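Local coordinates for LPXTG cell wall anchor domain-containing protein (Lactobacillus rhamnosus, PDB 7CBS) that serves as the basal subunit of the sortase-assembled SpaCBA pilus, probably anchoring the fibre to the cell wall, and is itself atypically adhesive, at residues T28-H34 with E118-L124. Residues are numbered along the deposited sequence; the frame is centred on the assembly and turned at random.
Sequences TVDVVLH and EAYFGDL. With MG (magnesium ion), chain I.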
loop_
_atom_site.group_PDB
_atom_site.type_symbol
_atom_site.label_atom_id
_atom_site.label_comp_id
_atom_site.label_asym_id
_atom_site.label_seq_id
_atom_site.Cartn_x
_atom_site.Cartn_y
_atom_site.Cartn_z
ATOM N N THR A 28 -6.717 2.287 -1.035
ATOM C CA THR A 28 -6.263 0.984 -0.492
ATOM C C THR A 28 -5.230 1.182 0.623
ATOM O O THR A 28 -4.600 2.265 0.687
ATOM C CB THR A 28 -5.597 0.116 -1.563
ATOM O OG1 THR A 28 -4.411 0.806 -1.966
ATOM C CG2 THR A 28 -6.485 -0.174 -2.755
ATOM N N VAL A 29 -5.044 0.142 1.441
ATOM C CA VAL A 29 -4.001 0.078 2.505
ATOM C C VAL A 29 -3.350 -1.311 2.461
ATOM O O VAL A 29 -3.991 -2.268 1.970
ATOM C CB VAL A 29 -4.596 0.393 3.893
ATOM C CG1 VAL A 29 -5.328 -0.796 4.491
ATOM C CG2 VAL A 29 -3.541 0.914 4.857
ATOM N N ASP A 30 -2.113 -1.409 2.948
ATOM C CA ASP A 30 -1.377 -2.688 3.127
ATOM C C ASP A 30 -1.512 -3.114 4.587
ATOM O O ASP A 30 -1.370 -2.251 5.466
ATOM C CB ASP A 30 0.094 -2.547 2.722
ATOM C CG ASP A 30 0.273 -2.166 1.263
ATOM O OD1 ASP A 30 -0.681 -2.369 0.493
ATOM O OD2 ASP A 30 1.361 -1.665 0.908
ATOM N N VAL A 31 -1.806 -4.394 4.821
ATOM C CA VAL A 31 -1.889 -5.004 6.181
ATOM C C VAL A 31 -0.859 -6.130 6.257
ATOM O O VAL A 31 -0.972 -7.091 5.467
ATOM C CB VAL A 31 -3.301 -5.529 6.502
ATOM C CG1 VAL A 31 -3.314 -6.323 7.800
ATOM C CG2 VAL A 31 -4.325 -4.403 6.539
ATOM N N VAL A 32 0.107 -5.998 7.168
ATOM C CA VAL A 32 1.108 -7.052 7.497
ATOM C C VAL A 32 0.762 -7.594 8.889
ATOM O O VAL A 32 0.774 -6.804 9.852
ATOM C CB VAL A 32 2.545 -6.503 7.420
ATOM C CG1 VAL A 32 3.582 -7.619 7.425
ATOM C CG2 VAL A 32 2.730 -5.619 6.196
ATOM N N LEU A 33 0.395 -8.876 8.969
ATOM C CA LEU A 33 0.203 -9.616 10.244
ATOM C C LEU A 33 1.538 -10.246 10.647
ATOM O O LEU A 33 2.137 -10.922 9.792
ATOM C CB LEU A 33 -0.876 -10.684 10.062
ATOM C CG LEU A 33 -1.493 -11.168 11.370
ATOM C CD1 LEU A 33 -2.905 -11.688 11.144
ATOM C CD2 LEU A 33 -0.610 -12.218 12.026
ATOM N N HIS A 34 1.965 -10.041 11.898
ATOM C CA HIS A 34 3.218 -10.593 12.481
ATOM C C HIS A 34 2.878 -11.734 13.449
ATOM O O HIS A 34 2.284 -11.452 14.507
ATOM C CB HIS A 34 4.017 -9.496 13.192
ATOM C CG HIS A 34 4.395 -8.344 12.325
ATOM N ND1 HIS A 34 5.714 -8.016 12.065
ATOM C CD2 HIS A 34 3.642 -7.410 11.703
ATOM C CE1 HIS A 34 5.755 -6.940 11.305
ATOM N NE2 HIS A 34 4.495 -6.553 11.061
ATOM N N GLU A 118 6.023 -12.594 8.899
ATOM C CA GLU A 118 5.148 -11.566 8.270
ATOM C C GLU A 118 4.223 -12.226 7.243
ATOM O O GLU A 118 4.726 -12.993 6.401
ATOM C CB GLU A 118 5.993 -10.500 7.569
ATOM C CG GLU A 118 6.465 -9.384 8.475
ATOM C CD GLU A 118 7.577 -8.539 7.875
ATOM O OE1 GLU A 118 8.566 -9.138 7.414
ATOM O OE2 GLU A 118 7.463 -7.290 7.867
ATOM N N ALA A 119 2.923 -11.919 7.313
ATOM C CA ALA A 119 1.898 -12.258 6.300
ATOM C C ALA A 119 1.409 -10.957 5.655
ATOM O O ALA A 119 0.675 -10.205 6.334
ATOM C CB ALA A 119 0.768 -13.022 6.941
ATOM N N TYR A 120 1.815 -10.706 4.406
ATOM C CA TYR A 120 1.602 -9.429 3.676
ATOM C C TYR A 120 0.286 -9.495 2.893
ATOM O O TYR A 120 0.126 -10.404 2.054
ATOM C CB TYR A 120 2.789 -9.139 2.754
ATOM C CG TYR A 120 2.627 -7.909 1.898
ATOM C CD1 TYR A 120 1.939 -7.963 0.693
ATOM C CD2 TYR A 120 3.154 -6.687 2.290
ATOM C CE1 TYR A 120 1.773 -6.836 -0.094
ATOM C CE2 TYR A 120 2.994 -5.546 1.516
ATOM C CZ TYR A 120 2.310 -5.627 0.313
ATOM O OH TYR A 120 2.155 -4.520 -0.471
ATOM N N PHE A 121 -0.618 -8.548 3.165
ATOM C CA PHE A 121 -1.899 -8.343 2.439
ATOM C C PHE A 121 -1.897 -6.943 1.822
ATOM O O PHE A 121 -2.272 -5.979 2.521
ATOM C CB PHE A 121 -3.092 -8.518 3.380
ATOM C CG PHE A 121 -3.226 -9.891 3.987
ATOM C CD1 PHE A 121 -3.887 -10.903 3.312
ATOM C CD2 PHE A 121 -2.703 -10.165 5.241
ATOM C CE1 PHE A 121 -4.032 -12.157 3.880
ATOM C CE2 PHE A 121 -2.847 -11.422 5.808
ATOM C CZ PHE A 121 -3.507 -12.416 5.124
ATOM N N GLY A 122 -1.473 -6.843 0.560
ATOM C CA GLY A 122 -1.342 -5.572 -0.172
ATOM C C GLY A 122 -2.637 -5.189 -0.865
ATOM O O GLY A 122 -3.375 -6.104 -1.282
ATOM N N ASP A 123 -2.898 -3.883 -0.965
ATOM C CA ASP A 123 -4.048 -3.290 -1.697
ATOM C C ASP A 123 -5.375 -3.870 -1.185
ATOM O O ASP A 123 -6.206 -4.278 -2.022
ATOM C CB ASP A 123 -3.862 -3.471 -3.206
ATOM C CG ASP A 123 -2.612 -2.782 -3.720
ATOM O OD1 ASP A 123 -2.260 -1.723 -3.151
ATOM O OD2 ASP A 123 -1.992 -3.313 -4.671
ATOM N N LEU A 124 -5.574 -3.887 0.135
ATOM C CA LEU A 124 -6.918 -4.083 0.753
ATOM C C LEU A 124 -7.692 -2.781 0.587
ATOM O O LEU A 124 -7.230 -1.741 1.053
ATOM C CB LEU A 124 -6.774 -4.456 2.231
ATOM C CG LEU A 124 -6.366 -5.902 2.521
ATOM C CD1 LEU A 124 -6.234 -6.138 4.017
ATOM C CD2 LEU A 124 -7.361 -6.886 1.923
HETATM MG MG MG I . -2.636 0.022 -2.323
HETATM O O HOH W 1 -2.122 1.976 -1.646
HETATM O O HOH W 2 -2.125 -0.322 -0.300
HETATM O O HOH W 3 -0.513 0.235 -2.484
#
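Val31 and Phe121 exchange two backbone hydrogen bonds, Val31 N to Phe121 O at 2.8 Å and Phe121 N to Val31 O at 2.7 Å, and Leu33 does the same with Ala119 and Val29 with Leu124. Between Val29 and Val31 the register slips by one residue. In this antiparallel beta bulge Gly122 and Asp123 together stand opposite Asp30, and the N-H of Asp123 turns to a side chain: Asp123 N donates to Asp30 OD1 over 3.1 Å, nearly straight (166°) and almost in line with the carboxylate C-O bond. With CG beside its own backbone N (chi1 -61°), Asp30 brings OD1 to this amide. The same oxygen accepts a hydrogen bond from a magnesium-bound water at 2.6 Å, a second-shell link to the metal, while OD2 is hydrogen-bonded to Ser166 OG of the second subunit. The magnesium ion is held by Thr28 OG1 and Asp123 OD1, each at 2.0 Å, and by three waters; Asp123 OD1 of the second subunit completes six ligands, so the ion bridges the subunits. These strands belong to the mixed sheet of the pilin D1 N-terminal domain, where 167-170 runs parallel to 28-34 and takes up the backbone of Asp30, Val32 and His34. Asp123 OD1 is also hydrogen-bonded to Thr28 OG1 of the second subunit. With an alanine in place of Asp30, the Asp123 N-H and the metal-bound water would probably lose their shared acceptor, and Ser166 OG of the second subunit its mate. Val31, Phe121 and Leu124 lie on one face of the sheet, Val31 CG2 3.6 Å from Leu124 CD1. On the other, with Val32 and Tyr120, Glu118 CG sits over the His34 ring in a CH-pi contact, 4.1 Å from its centroid, and His34 NE2 is satisfied by Asp169.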